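Local coordinates for alpha-actinin-like protein 1 (Schizosaccharomyces pombe, PDB 5BVR) that binds actin filaments along their sides and takes part in forming and organising the actin ring for cytokinesis and septation, at residues A[44-47]-A[48-52]; A[73-76]-A[77-81]; A[107-110]-A[111-115]; A[32-35]-A[36-39]; A[19-22]-A[23-26]. All coordinates share one frame; numbering follows the deposited sequence.

Contact 1. Residues A[44-47]-A[48-52]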
loop_
_atom_site.group_PDB
_atom_site.type_symbol
_atom_site.label_atom_id
_atom_site.label_comp_id
_atom_site.label_asym_id
_atom_site.label_seq_id
_atom_site.Cartn_x
_atom_site.Cartn_y
_atom_site.Cartn_z
ATOM N N LEU A 44 17.044 -6.228 1.088
ATOM C CA LEU A 44 15.969 -5.357 0.606
ATOM C C LEU A 44 15.077 -4.893 1.747
ATOM O O LEU A 44 14.543 -3.777 1.717
ATOM C CB LEU A 44 15.161 -6.030 -0.485
ATOM C CG LEU A 44 15.908 -6.259 -1.801
ATOM C CD1 LEU A 44 14.968 -6.840 -2.820
ATOM C CD2 LEU A 44 16.580 -4.995 -2.353
ATOM N N LEU A 45 14.916 -5.734 2.762
ATOM C CA LEU A 45 14.174 -5.316 3.943
ATOM C C LEU A 45 14.895 -4.167 4.653
ATOM O O LEU A 45 14.300 -3.157 4.998
ATOM C CB LEU A 45 13.969 -6.496 4.880
ATOM C CG LEU A 45 13.119 -6.295 6.119
ATOM C CD1 LEU A 45 11.745 -5.752 5.730
ATOM C CD2 LEU A 45 13.004 -7.630 6.864
ATOM N N ILE A 46 16.198 -4.289 4.852
ATOM C CA ILE A 46 16.938 -3.195 5.461
ATOM C C ILE A 46 16.814 -1.923 4.642
ATOM O O ILE A 46 16.545 -0.847 5.190
ATOM C CB ILE A 46 18.403 -3.574 5.628
ATOM C CG1 ILE A 46 18.532 -4.605 6.750
ATOM C CG2 ILE A 46 19.289 -2.331 5.924
ATOM C CD1 ILE A 46 19.902 -5.294 6.791
ATOM N N GLN A 47 17.009 -2.039 3.334
ATOM C CA GLN A 47 16.913 -0.878 2.468
ATOM C C GLN A 47 15.505 -0.270 2.498
ATOM O O GLN A 47 15.368 0.959 2.567
ATOM C CB GLN A 47 17.349 -1.233 1.049
ATOM C CG GLN A 47 18.847 -1.569 0.986
ATOM C CD GLN A 47 19.327 -2.031 -0.382
ATOM O OE1 GLN A 47 18.635 -2.746 -1.099
ATOM N NE2 GLN A 47 20.527 -1.612 -0.743
ATOM N N LEU A 48 14.466 -1.096 2.449
ATOM C CA LEU A 48 13.096 -0.598 2.607
ATOM C C LEU A 48 12.958 0.244 3.880
ATOM O O LEU A 48 12.419 1.359 3.857
ATOM C CB LEU A 48 12.077 -1.743 2.645
ATOM C CG LEU A 48 10.626 -1.299 2.871
ATOM C CD1 LEU A 48 10.079 -0.562 1.663
ATOM C CD2 LEU A 48 9.762 -2.502 3.202
ATOM N N LEU A 49 13.455 -0.281 4.994
ATOM C CA LEU A 49 13.315 0.382 6.281
ATOM C C LEU A 49 14.026 1.735 6.299
ATOM O O LEU A 49 13.510 2.702 6.853
ATOM C CB LEU A 49 13.818 -0.517 7.406
ATOM C CG LEU A 49 12.947 -1.744 7.654
ATOM C CD1 LEU A 49 13.688 -2.758 8.538
ATOM C CD2 LEU A 49 11.601 -1.374 8.289
ATOM N N GLU A 50 15.189 1.815 5.669
ATOM C CA GLU A 50 15.903 3.086 5.587
ATOM C C GLU A 50 15.053 4.113 4.844
ATOM O O GLU A 50 14.986 5.278 5.238
ATOM C CB GLU A 50 17.251 2.900 4.894
ATOM C CG GLU A 50 18.269 2.181 5.770
ATOM C CD GLU A 50 19.643 2.066 5.142
ATOM O OE1 GLU A 50 19.729 1.934 3.897
ATOM O OE2 GLU A 50 20.639 2.097 5.905
ATOM N N ILE A 51 14.385 3.658 3.791
ATOM C CA ILE A 51 13.575 4.519 2.939
ATOM C C ILE A 51 12.315 5.006 3.642
ATOM O O ILE A 51 12.048 6.219 3.713
ATOM C CB ILE A 51 13.210 3.800 1.619
ATOM C CG1 ILE A 51 14.486 3.494 0.813
ATOM C CG2 ILE A 51 12.236 4.651 0.767
ATOM C CD1 ILE A 51 14.287 2.543 -0.337
ATOM N N ILE A 52 11.511 4.081 4.147
ATOM C CA ILE A 52 10.238 4.469 4.747
ATOM C C ILE A 52 10.415 5.054 6.147
ATOM O O ILE A 52 9.566 5.829 6.607
ATOM C CB ILE A 52 9.216 3.312 4.740
ATOM C CG1 ILE A 52 9.664 2.152 5.652
ATOM C CG2 ILE A 52 8.996 2.819 3.313
ATOM C CD1 ILE A 52 8.741 0.934 5.661
HETATM O O HOH W 1 18.205 2.019 1.457
#

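Contact 2. Residues A[73-76]-A[77-81]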
loop_
_atom_site.group_PDB
_atom_site.type_symbol
_atom_site.label_atom_id
_atom_site.label_comp_id
_atom_site.label_asym_id
_atom_site.label_seq_id
_atom_site.Cartn_x
_atom_site.Cartn_y
_atom_site.Cartn_z
ATOM N N ASN A 73 21.449 -10.066 9.059
ATOM C CA ASN A 73 20.779 -8.969 8.362
ATOM C C ASN A 73 19.317 -8.889 8.746
ATOM O O ASN A 73 18.813 -7.819 9.071
ATOM C CB ASN A 73 20.881 -9.078 6.832
ATOM C CG ASN A 73 22.270 -8.742 6.296
ATOM O OD1 ASN A 73 23.131 -8.231 7.013
ATOM N ND2 ASN A 73 22.469 -8.999 5.019
ATOM N N VAL A 74 18.627 -10.019 8.723
ATOM C CA VAL A 74 17.216 -9.981 9.024
ATOM C C VAL A 74 16.986 -9.564 10.483
ATOM O O VAL A 74 16.058 -8.800 10.780
ATOM C CB VAL A 74 16.554 -11.337 8.715
ATOM C CG1 VAL A 74 15.129 -11.342 9.191
ATOM C CG2 VAL A 74 16.586 -11.617 7.234
ATOM N N ASN A 75 17.822 -10.071 11.385
ATOM C CA ASN A 75 17.703 -9.735 12.789
ATOM C C ASN A 75 17.896 -8.220 12.984
ATOM O O ASN A 75 17.184 -7.604 13.768
ATOM C CB ASN A 75 18.701 -10.539 13.618
ATOM C CG ASN A 75 18.544 -10.321 15.102
ATOM O OD1 ASN A 75 17.530 -10.680 15.692
ATOM N ND2 ASN A 75 19.561 -9.740 15.719
ATOM N N LYS A 76 18.837 -7.630 12.248
ATOM C CA LYS A 76 19.023 -6.174 12.280
ATOM C C LYS A 76 17.725 -5.454 11.918
ATOM O O LYS A 76 17.305 -4.522 12.603
ATOM C CB LYS A 76 20.140 -5.770 11.309
ATOM C CG LYS A 76 20.415 -4.300 11.230
ATOM C CD LYS A 76 21.570 -4.057 10.280
ATOM C CE LYS A 76 21.802 -2.598 10.034
ATOM N NZ LYS A 76 22.457 -1.996 11.222
ATOM N N ALA A 77 17.083 -5.902 10.847
ATOM C CA ALA A 77 15.821 -5.307 10.418
ATOM C C ALA A 77 14.745 -5.449 11.482
ATOM O O ALA A 77 14.029 -4.492 11.774
ATOM C CB ALA A 77 15.367 -5.944 9.135
ATOM N N LEU A 78 14.604 -6.655 12.024
ATOM C CA LEU A 78 13.553 -6.908 12.997
ATOM C C LEU A 78 13.789 -6.095 14.253
ATOM O O LEU A 78 12.837 -5.555 14.822
ATOM C CB LEU A 78 13.432 -8.406 13.304
ATOM C CG LEU A 78 13.077 -9.316 12.125
ATOM C CD1 LEU A 78 12.911 -10.746 12.603
ATOM C CD2 LEU A 78 11.829 -8.858 11.422
ATOM N N GLU A 79 15.042 -5.974 14.668
ATOM C CA GLU A 79 15.336 -5.197 15.858
ATOM C C GLU A 79 14.998 -3.729 15.615
ATOM O O GLU A 79 14.454 -3.071 16.513
ATOM C CB GLU A 79 16.794 -5.392 16.290
ATOM C CG GLU A 79 17.033 -6.764 16.925
ATOM C CD GLU A 79 16.117 -7.025 18.116
ATOM O OE1 GLU A 79 15.965 -6.116 18.966
ATOM O OE2 GLU A 79 15.535 -8.129 18.188
ATOM N N TYR A 80 15.267 -3.215 14.412
ATOM C CA TYR A 80 14.891 -1.831 14.093
ATOM C C TYR A 80 13.370 -1.652 14.195
ATOM O O TYR A 80 12.870 -0.707 14.813
ATOM C CB TYR A 80 15.395 -1.426 12.708
ATOM C CG TYR A 80 14.878 -0.069 12.301
ATOM C CD1 TYR A 80 15.466 1.094 12.788
ATOM C CD2 TYR A 80 13.770 0.049 11.476
ATOM C CE1 TYR A 80 14.977 2.331 12.437
ATOM C CE2 TYR A 80 13.276 1.284 11.117
ATOM C CZ TYR A 80 13.884 2.419 11.600
ATOM O OH TYR A 80 13.375 3.650 11.234
ATOM N N ILE A 81 12.635 -2.577 13.594
ATOM C CA ILE A 81 11.175 -2.528 13.627
ATOM C C ILE A 81 10.637 -2.531 15.065
ATOM O O ILE A 81 9.772 -1.703 15.434
ATOM C CB ILE A 81 10.598 -3.690 12.801
ATOM C CG1 ILE A 81 10.953 -3.475 11.320
ATOM C CG2 ILE A 81 9.077 -3.786 12.974
ATOM C CD1 ILE A 81 10.684 -4.704 10.428
HETATM O O HOH W 2 14.996 -10.318 15.954
HETATM O O HOH W 3 17.571 -10.778 18.417
#

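Contact 3. Residues A[107-110]-A[111-115]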
loop_
_atom_site.group_PDB
_atom_site.type_symbol
_atom_site.label_atom_id
_atom_site.label_comp_id
_atom_site.label_asym_id
_atom_site.label_seq_id
_atom_site.Cartn_x
_atom_site.Cartn_y
_atom_site.Cartn_z
ATOM N N LEU A 107 4.316 -9.047 8.147
ATOM C CA LEU A 107 5.307 -8.060 8.473
ATOM C C LEU A 107 5.192 -6.843 7.563
ATOM O O LEU A 107 5.242 -5.714 8.036
ATOM C CB LEU A 107 6.699 -8.661 8.368
ATOM C CG LEU A 107 7.853 -7.741 8.770
ATOM C CD1 LEU A 107 7.721 -7.286 10.205
ATOM C CD2 LEU A 107 9.168 -8.454 8.545
ATOM N N ILE A 108 5.031 -7.073 6.264
ATOM C CA ILE A 108 4.911 -5.968 5.335
ATOM C C ILE A 108 3.672 -5.135 5.680
ATOM O O ILE A 108 3.728 -3.907 5.650
ATOM C CB ILE A 108 4.899 -6.441 3.880
ATOM C CG1 ILE A 108 6.248 -7.092 3.567
ATOM C CG2 ILE A 108 4.619 -5.269 2.940
ATOM C CD1 ILE A 108 6.277 -7.802 2.283
ATOM N N TRP A 109 2.567 -5.776 6.041
ATOM C CA TRP A 109 1.398 -5.003 6.453
ATOM C C TRP A 109 1.717 -4.118 7.666
ATOM O O TRP A 109 1.349 -2.952 7.707
ATOM C CB TRP A 109 0.194 -5.893 6.754
ATOM C CG TRP A 109 -0.952 -5.099 7.313
ATOM C CD1 TRP A 109 -1.491 -5.215 8.563
ATOM C CD2 TRP A 109 -1.649 -4.018 6.671
ATOM N NE1 TRP A 109 -2.496 -4.295 8.731
ATOM C CE2 TRP A 109 -2.615 -3.549 7.584
ATOM C CE3 TRP A 109 -1.556 -3.417 5.411
ATOM C CZ2 TRP A 109 -3.479 -2.500 7.282
ATOM C CZ3 TRP A 109 -2.417 -2.383 5.105
ATOM C CH2 TRP A 109 -3.369 -1.933 6.037
ATOM N N THR A 110 2.461 -4.652 8.627
ATOM C CA THR A 110 2.839 -3.874 9.789
ATOM C C THR A 110 3.587 -2.598 9.364
ATOM O O THR A 110 3.352 -1.522 9.920
ATOM C CB THR A 110 3.690 -4.742 10.738
ATOM O OG1 THR A 110 2.845 -5.762 11.284
ATOM C CG2 THR A 110 4.230 -3.926 11.901
ATOM N N LEU A 111 4.449 -2.734 8.357
ATOM C CA LEU A 111 5.226 -1.607 7.840
ATOM C C LEU A 111 4.343 -0.628 7.062
ATOM O O LEU A 111 4.483 0.565 7.209
ATOM C CB LEU A 111 6.388 -2.096 6.974
ATOM C CG LEU A 111 7.384 -3.042 7.673
ATOM C CD1 LEU A 111 8.481 -3.417 6.705
ATOM C CD2 LEU A 111 7.969 -2.398 8.905
ATOM N N ILE A 112 3.407 -1.147 6.265
ATOM C CA ILE A 112 2.479 -0.273 5.546
ATOM C C ILE A 112 1.662 0.499 6.566
ATOM O O ILE A 112 1.465 1.715 6.462
ATOM C CB ILE A 112 1.591 -1.107 4.583
ATOM C CG1 ILE A 112 2.437 -1.624 3.435
ATOM C CG2 ILE A 112 0.456 -0.238 4.011
ATOM C CD1 ILE A 112 1.744 -2.703 2.591
ATOM N N LEU A 113 1.185 -0.190 7.581
ATOM C CA LEU A 113 0.325 0.463 8.561
ATOM C C LEU A 113 1.082 1.569 9.274
ATOM O O LEU A 113 0.578 2.678 9.435
ATOM C CB LEU A 113 -0.196 -0.565 9.565
ATOM C CG LEU A 113 -1.152 -0.003 10.621
ATOM C CD1 LEU A 113 -2.352 0.699 9.975
ATOM C CD2 LEU A 113 -1.610 -1.136 11.533
ATOM N N ARG A 114 2.336 1.305 9.631
ATOM C CA ARG A 114 3.066 2.275 10.411
ATOM C C ARG A 114 3.544 3.433 9.552
ATOM O O ARG A 114 3.449 4.598 9.951
ATOM C CB ARG A 114 4.267 1.620 11.084
ATOM C CG ARG A 114 5.214 2.582 11.764
ATOM C CD ARG A 114 4.598 3.394 12.883
ATOM N NE ARG A 114 5.657 4.109 13.585
ATOM C CZ ARG A 114 6.215 5.236 13.153
ATOM N NH1 ARG A 114 5.798 5.810 12.027
ATOM N NH2 ARG A 114 7.188 5.799 13.853
ATOM N N PHE A 115 4.058 3.126 8.369
ATOM C CA PHE A 115 4.776 4.136 7.599
ATOM C C PHE A 115 3.956 4.800 6.502
ATOM O O PHE A 115 4.358 5.815 5.938
ATOM C CB PHE A 115 6.081 3.553 7.051
ATOM C CG PHE A 115 7.072 3.232 8.120
ATOM C CD1 PHE A 115 7.761 4.259 8.754
ATOM C CD2 PHE A 115 7.277 1.931 8.525
ATOM C CE1 PHE A 115 8.654 3.974 9.772
ATOM C CE2 PHE A 115 8.172 1.637 9.535
ATOM C CZ PHE A 115 8.875 2.671 10.154
#

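Contact 4. Residues A[32-35]-A[36-39]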
loop_
_atom_site.group_PDB
_atom_site.type_symbol
_atom_site.label_atom_id
_atom_site.label_comp_id
_atom_site.label_asym_id
_atom_site.label_seq_id
_atom_site.Cartn_x
_atom_site.Cartn_y
_atom_site.Cartn_z
ATOM N N VAL A 32 11.679 -6.409 -5.927
ATOM C CA VAL A 32 11.159 -7.657 -5.428
ATOM C C VAL A 32 10.293 -8.254 -6.537
ATOM O O VAL A 32 9.437 -7.562 -7.089
ATOM C CB VAL A 32 10.264 -7.417 -4.194
ATOM C CG1 VAL A 32 9.566 -8.713 -3.741
ATOM C CG2 VAL A 32 11.091 -6.818 -3.059
ATOM N N PHE A 33 10.511 -9.528 -6.834
ATOM C CA PHE A 33 9.665 -10.247 -7.790
ATOM C C PHE A 33 8.887 -11.360 -7.106
ATOM O O PHE A 33 7.777 -11.709 -7.530
ATOM C CB PHE A 33 10.530 -10.801 -8.918
ATOM C CG PHE A 33 11.163 -9.730 -9.756
ATOM C CD1 PHE A 33 10.422 -9.070 -10.715
ATOM C CD2 PHE A 33 12.481 -9.360 -9.562
ATOM C CE1 PHE A 33 10.986 -8.079 -11.486
ATOM C CE2 PHE A 33 13.054 -8.362 -10.336
ATOM C CZ PHE A 33 12.300 -7.725 -11.295
ATOM N N ASP A 34 9.460 -11.898 -6.036
ATOM C CA ASP A 34 8.866 -13.008 -5.300
ATOM C C ASP A 34 9.182 -12.873 -3.822
ATOM O O ASP A 34 10.318 -13.113 -3.390
ATOM C CB ASP A 34 9.415 -14.337 -5.842
ATOM C CG ASP A 34 8.730 -15.558 -5.236
ATOM O OD1 ASP A 34 7.943 -15.411 -4.276
ATOM O OD2 ASP A 34 9.003 -16.680 -5.720
ATOM N N LEU A 35 8.179 -12.470 -3.046
ATOM C CA LEU A 35 8.377 -12.270 -1.615
ATOM C C LEU A 35 8.744 -13.544 -0.866
ATOM O O LEU A 35 9.201 -13.460 0.270
ATOM C CB LEU A 35 7.129 -11.643 -0.991
ATOM C CG LEU A 35 6.954 -10.148 -1.266
ATOM C CD1 LEU A 35 5.561 -9.715 -0.821
ATOM C CD2 LEU A 35 8.024 -9.340 -0.554
ATOM N N ARG A 36 8.571 -14.705 -1.483
ATOM C CA ARG A 36 8.983 -15.953 -0.844
ATOM C C ARG A 36 10.491 -16.072 -0.777
ATOM O O ARG A 36 11.027 -16.726 0.121
ATOM C CB ARG A 36 8.438 -17.170 -1.590
ATOM C CG ARG A 36 6.960 -17.355 -1.453
ATOM C CD ARG A 36 6.475 -18.587 -2.201
ATOM N NE ARG A 36 5.025 -18.729 -2.085
ATOM C CZ ARG A 36 4.288 -19.597 -2.770
ATOM N NH1 ARG A 36 4.854 -20.429 -3.640
ATOM N NH2 ARG A 36 2.975 -19.634 -2.583
ATOM N N LYS A 37 11.175 -15.447 -1.729
ATOM C CA LYS A 37 12.607 -15.659 -1.884
ATOM C C LYS A 37 13.428 -14.389 -1.764
ATOM O O LYS A 37 14.548 -14.421 -1.255
ATOM C CB LYS A 37 12.897 -16.292 -3.254
ATOM C CG LYS A 37 12.346 -17.696 -3.434
ATOM C CD LYS A 37 13.105 -18.717 -2.597
ATOM C CE LYS A 37 12.489 -20.111 -2.721
ATOM N NZ LYS A 37 11.056 -20.138 -2.273
ATOM N N ASP A 38 12.876 -13.266 -2.219
ATOM C CA ASP A 38 13.715 -12.091 -2.479
ATOM C C ASP A 38 14.084 -11.281 -1.235
ATOM O O ASP A 38 14.909 -10.378 -1.316
ATOM C CB ASP A 38 13.077 -11.172 -3.523
ATOM C CG ASP A 38 12.962 -11.831 -4.894
ATOM O OD1 ASP A 38 13.606 -12.874 -5.131
ATOM O OD2 ASP A 38 12.224 -11.299 -5.737
ATOM N N LEU A 39 13.480 -11.590 -0.093
ATOM C CA LEU A 39 13.834 -10.924 1.160
ATOM C C LEU A 39 14.742 -11.777 2.032
ATOM O O LEU A 39 15.132 -11.340 3.102
ATOM C CB LEU A 39 12.596 -10.591 1.983
ATOM C CG LEU A 39 11.505 -9.797 1.268
ATOM C CD1 LEU A 39 10.399 -9.434 2.258
ATOM C CD2 LEU A 39 12.052 -8.571 0.605
HETATM O O HOH W 4 11.806 -13.632 1.002
#

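Contact 5. Residues A[19-22]-A[23-26]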
loop_
_atom_site.group_PDB
_atom_site.type_symbol
_atom_site.label_atom_id
_atom_site.label_comp_id
_atom_site.label_asym_id
_atom_site.label_seq_id
_atom_site.Cartn_x
_atom_site.Cartn_y
_atom_site.Cartn_z
ATOM N N TRP A 19 3.867 -2.168 -3.749
ATOM C CA TRP A 19 4.115 -1.119 -2.766
ATOM C C TRP A 19 5.615 -1.097 -2.401
ATOM O O TRP A 19 6.251 -0.043 -2.426
ATOM C CB TRP A 19 3.235 -1.333 -1.529
ATOM C CG TRP A 19 3.557 -0.366 -0.449
ATOM C CD1 TRP A 19 3.074 0.914 -0.302
ATOM C CD2 TRP A 19 4.462 -0.581 0.628
ATOM N NE1 TRP A 19 3.611 1.482 0.834
ATOM C CE2 TRP A 19 4.484 0.592 1.405
ATOM C CE3 TRP A 19 5.255 -1.656 1.021
ATOM C CZ2 TRP A 19 5.258 0.703 2.556
ATOM C CZ3 TRP A 19 6.014 -1.544 2.155
ATOM C CH2 TRP A 19 6.025 -0.372 2.906
ATOM N N PHE A 20 6.155 -2.272 -2.116
ATOM C CA PHE A 20 7.567 -2.439 -1.734
ATOM C C PHE A 20 8.427 -1.833 -2.847
ATOM O O PHE A 20 9.362 -1.060 -2.581
ATOM C CB PHE A 20 7.833 -3.941 -1.521
ATOM C CG PHE A 20 8.982 -4.285 -0.604
ATOM C CD1 PHE A 20 10.267 -3.845 -0.852
ATOM C CD2 PHE A 20 8.756 -5.140 0.467
ATOM C CE1 PHE A 20 11.296 -4.219 -0.020
ATOM C CE2 PHE A 20 9.782 -5.532 1.290
ATOM C CZ PHE A 20 11.057 -5.067 1.046
ATOM N N ASN A 21 8.101 -2.166 -4.091
ATOM C CA ASN A 21 8.874 -1.686 -5.231
ATOM C C ASN A 21 8.772 -0.195 -5.482
ATOM O O ASN A 21 9.764 0.412 -5.909
ATOM C CB ASN A 21 8.555 -2.472 -6.493
ATOM C CG ASN A 21 9.093 -3.870 -6.437
ATOM O OD1 ASN A 21 10.029 -4.164 -5.689
ATOM N ND2 ASN A 21 8.512 -4.750 -7.219
ATOM N N THR A 22 7.621 0.425 -5.221
ATOM C CA THR A 22 7.566 1.884 -5.321
ATOM C C THR A 22 8.586 2.546 -4.382
ATOM O O THR A 22 9.149 3.589 -4.695
ATOM C CB THR A 22 6.156 2.474 -5.036
ATOM O OG1 THR A 22 5.802 2.291 -3.660
ATOM C CG2 THR A 22 5.125 1.861 -5.935
ATOM N N LYS A 23 8.825 1.942 -3.225
ATOM C CA LYS A 23 9.796 2.477 -2.290
ATOM C C LYS A 23 11.235 2.225 -2.774
ATOM O O LYS A 23 12.056 3.162 -2.874
ATOM C CB LYS A 23 9.579 1.883 -0.905
ATOM C CG LYS A 23 8.202 2.125 -0.308
ATOM C CD LYS A 23 7.768 3.578 -0.335
ATOM C CE LYS A 23 6.380 3.714 0.267
ATOM N NZ LYS A 23 5.944 5.134 0.264
ATOM N N LEU A 24 11.536 0.975 -3.097
ATOM C CA LEU A 24 12.863 0.615 -3.588
ATOM C C LEU A 24 13.252 1.410 -4.835
ATOM O O LEU A 24 14.402 1.839 -4.959
ATOM C CB LEU A 24 12.928 -0.874 -3.906
ATOM C CG LEU A 24 12.844 -1.843 -2.729
ATOM C CD1 LEU A 24 12.810 -3.259 -3.258
ATOM C CD2 LEU A 24 14.024 -1.654 -1.793
ATOM N N SER A 25 12.313 1.594 -5.760
ATOM C CA SER A 25 12.605 2.306 -7.004
ATOM C C SER A 25 12.926 3.771 -6.760
ATOM O O SER A 25 13.575 4.414 -7.588
ATOM C CB SER A 25 11.441 2.184 -7.981
ATOM O OG SER A 25 11.282 0.832 -8.376
ATOM N N SER A 26 12.497 4.301 -5.622
ATOM C CA SER A 26 12.814 5.685 -5.290
ATOM C C SER A 26 14.326 5.891 -5.089
ATOM O O SER A 26 14.799 7.027 -5.009
ATOM C CB SER A 26 12.024 6.149 -4.060
ATOM O OG SER A 26 12.578 5.645 -2.864
HETATM O O HOH W 5 2.812 4.351 0.406
HETATM O O HOH W 6 4.324 4.303 -2.561
#

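Contact 1. Residues A[44-47]-A[48-52]
Two flat groups, the peptide carbonyl of Gln47 and the carboxylate of Glu50, meet through one water. Gln47 O takes the backbone N-H of Ile51 and a second hydrogen bond donated by the water, 3.2 Å from Gln47 O; the same water gives its other hydrogen to Glu50 OE1 at 2.9 Å. At the carboxylate's other oxygen, OE2 accepts the N-H of Leu57, so the group is held at both ends. Ile51 places CG1 beside its own backbone N (chi1 -63°), which sets that methylene against Gln47 O at 3.2 Å. The contact lies wholly within helix 43-53 of the first calponin-homology (CH) domain, and i to i+4 backbone bonds run from Leu48 N to Leu44 O (2.8 Å) up to Ile51 N to Gln47 O (3.1 Å). On the inner side Leu49 lays CG over Leu45 O at 3.3 Å, while its CD1 reaches Leu45 CG at 4.3 Å. These two leucines meet Ala77 of helix 67-83 and Leu111 of helix 101-117, and Leu48, one residue round, leans on Trp19, Phe20 and Lys23 of helix 11-25.

Contact 2. Residues A[73-76]-A[77-81]
Asn75 carries its CG opposite the backbone N (chi1 -175°), which brings the amide alongside Glu79, and Glu79 answers by setting CG beside its own N and bending sharply at chi2 (-56°). The two side chains then run side by side in the same direction, Asn75 ND2 being 4.1 Å from Glu79 CG, with amide and carboxylate planes turned 43° apart. Asn75 OD1 and Glu79 OE2, both acceptors, are 4.1 Å apart and are joined by water instead. One water donates to Asn75 OD1 at 2.6 Å and to Glu79 OE2 at 3.2 Å; a second donates to Asn75 OD1 at 2.7 Å and only weakly to Glu79 OE2. This hydrated face belongs to helix 67-83 of the first CH domain, whose Val74, Ala77 and Leu78 side is packed. A quarter turn round, Val74 and Leu78 also lie side by side, CG1 of Val74 touching CD1 of Leu78 at 4.1 Å, and both rest on Ile96 of helix 93-97. Ala77, small and buried, brings CB to within 3.4 Å of Val74 O. Lys76 runs extended until its last torsion and gives its NZ to Leu57 O, and Tyr80 OH is hydrogen-bonded to Glu55, both in the loop before the helix.

Contact 3. Residues A[107-110]-A[111-115]
Ile112 sits at the apolar centre, reached by Ile108 and Trp109 through different branches. Its CD1 meets CG2 of Ile108 at 3.9 Å, the two side chains crossing obliquely, while its CG2 lies 3.7 Å from CZ3 of Trp109, the indole running across it at about a right angle. With CG opposite the backbone N (chi1 174°), the Trp109 ring lies over the next helical turn, where Leu113 CB stands 4.3 Å above one face, near the rim. Phe16 and Trp19 of helix 11-25 close round Ile112. Further out, Thr110 OG1 bonds Gly106 O. Backbone bonds join the turns, short at Leu113 N to Trp109 O (2.8 Å) and longer at Arg114 N to Thr110 O (3.0 Å), where the helix passes into a wider pi-type turn at 113-115. At the outer edge Arg114 lays CG 3.8 Å above the centre of the Phe115 ring, a CH-pi contact. The indole of Trp109 also makes a cation-pi contact with Arg218, a zinc-site residue of the second CH domain, and touches Met221 and Thr222. Aromatic packing and a cation therefore join the two CH domains through a helix whose residues up to Ile112 belong to the actin-binding region.

Contact 4. Residues A[32-35]-A[36-39]
Asp38 turns its carboxylate back on Phe33 and Asp34, and this is the tight part of the loop. With CG beside its own backbone N (chi1 -65°), Asp38 OD2 accepts two amides: Phe33 N at 2.7 Å, nearly in line with the C-O bond, and Asp34 N at 2.8 Å from above the carboxylate plane. The return grip is on Asp34 O, which takes Asp38 N at 2.8 Å almost head-on and Lys37 N at 3.0 Å from well out of the carbonyl plane. Asp34 OD1 closes an Asx turn by accepting Arg36 N at 2.9 Å. A water donates to Leu35 O and accepts from Leu39 N. Beneath these bonds the inner side is apolar: Leu35 and Leu39 point the same way, CD2 of Leu35 on CD1 of Leu39 at 3.7 Å. Leu35 and Leu39 settle against helices 11-25 and 101-117, and Val32 against Phe20 of helix 11-25. The outer side is looser. Arg36 and Lys37 lead away from the loop into exposed positions; Arg36 NE stays 4.9 Å from Asp34 OD1, near enough for attraction but not a salt bridge. The loop joins helix 11-25 to helix 43-53, and with two amides on one oxygen of Asp38 and another on Asp34, both carboxylates would probably be favoured in their ionised form.

Contact 5. Residues A[19-22]-A[23-26]
Asn21 O is gripped twice by Ser25. The backbone N-H arrives at 2.8 Å and the hydroxyl OG at 2.9 Å, and the two donors approach from opposite faces of the carbonyl plane, so one residue satisfies this oxygen near the end of the helix. At the next residue, Thr22 holds OG1 between its backbone N and carbonyl carbon (chi1 68°), which lets the hydroxyl donate back to Trp19 O at 2.7 Å on a lone pair. Thr22 OG1 also accepts a water that reaches Lys23 NZ weakly. Lys23, bent at chi2, passes at a slant over the Trp19 indole: its CG lies over one face and its CE comes to 3.6 Å from NE1. Beyond it a second water lies in the indole plane, accepting from Trp19 NE1 at 3.0 Å and from Lys23 NZ at 3.2 Å, and so links the ammonium to the indole edge. Phe20 turns the other way, into the core, and Leu24 meets its edge, CD1 of Leu24 lying 3.5 Å from CD1 of Phe20 near the ring plane. Asn21 OD1 takes the N-H of Val32 from the following loop. Backbone bonds at Lys23 N are weak. Helix 11-25 of the first CH domain runs out here, its apolar side formed by Trp19, Phe20 and Leu24, with serine and threonine hydroxyls bonded back to carbonyls of the preceding turn, in the helical bundle of the calponin-homology fold.

In the fold
All five contacts fall in the first of the two CH domains and run along the chain in the order 5, 4, 1, 2, 3. Contacts 5, 1, 2 and 3 lie on helices 11-25, 43-53, 67-83 and 101-117; contact 4 is the loop between the first two. Contacts 1 and 3 each touch all the others, the centre of contact 1 being about 9 Å from that of contact 5 and 10 Å from that of contact 2. Contacts 2 and 5 have centres about 19 Å apart and do not touch. Contact 3 also faces the second CH domain, so helix 101-117 links the bundle to the second CH domain of this actin-binding tandem.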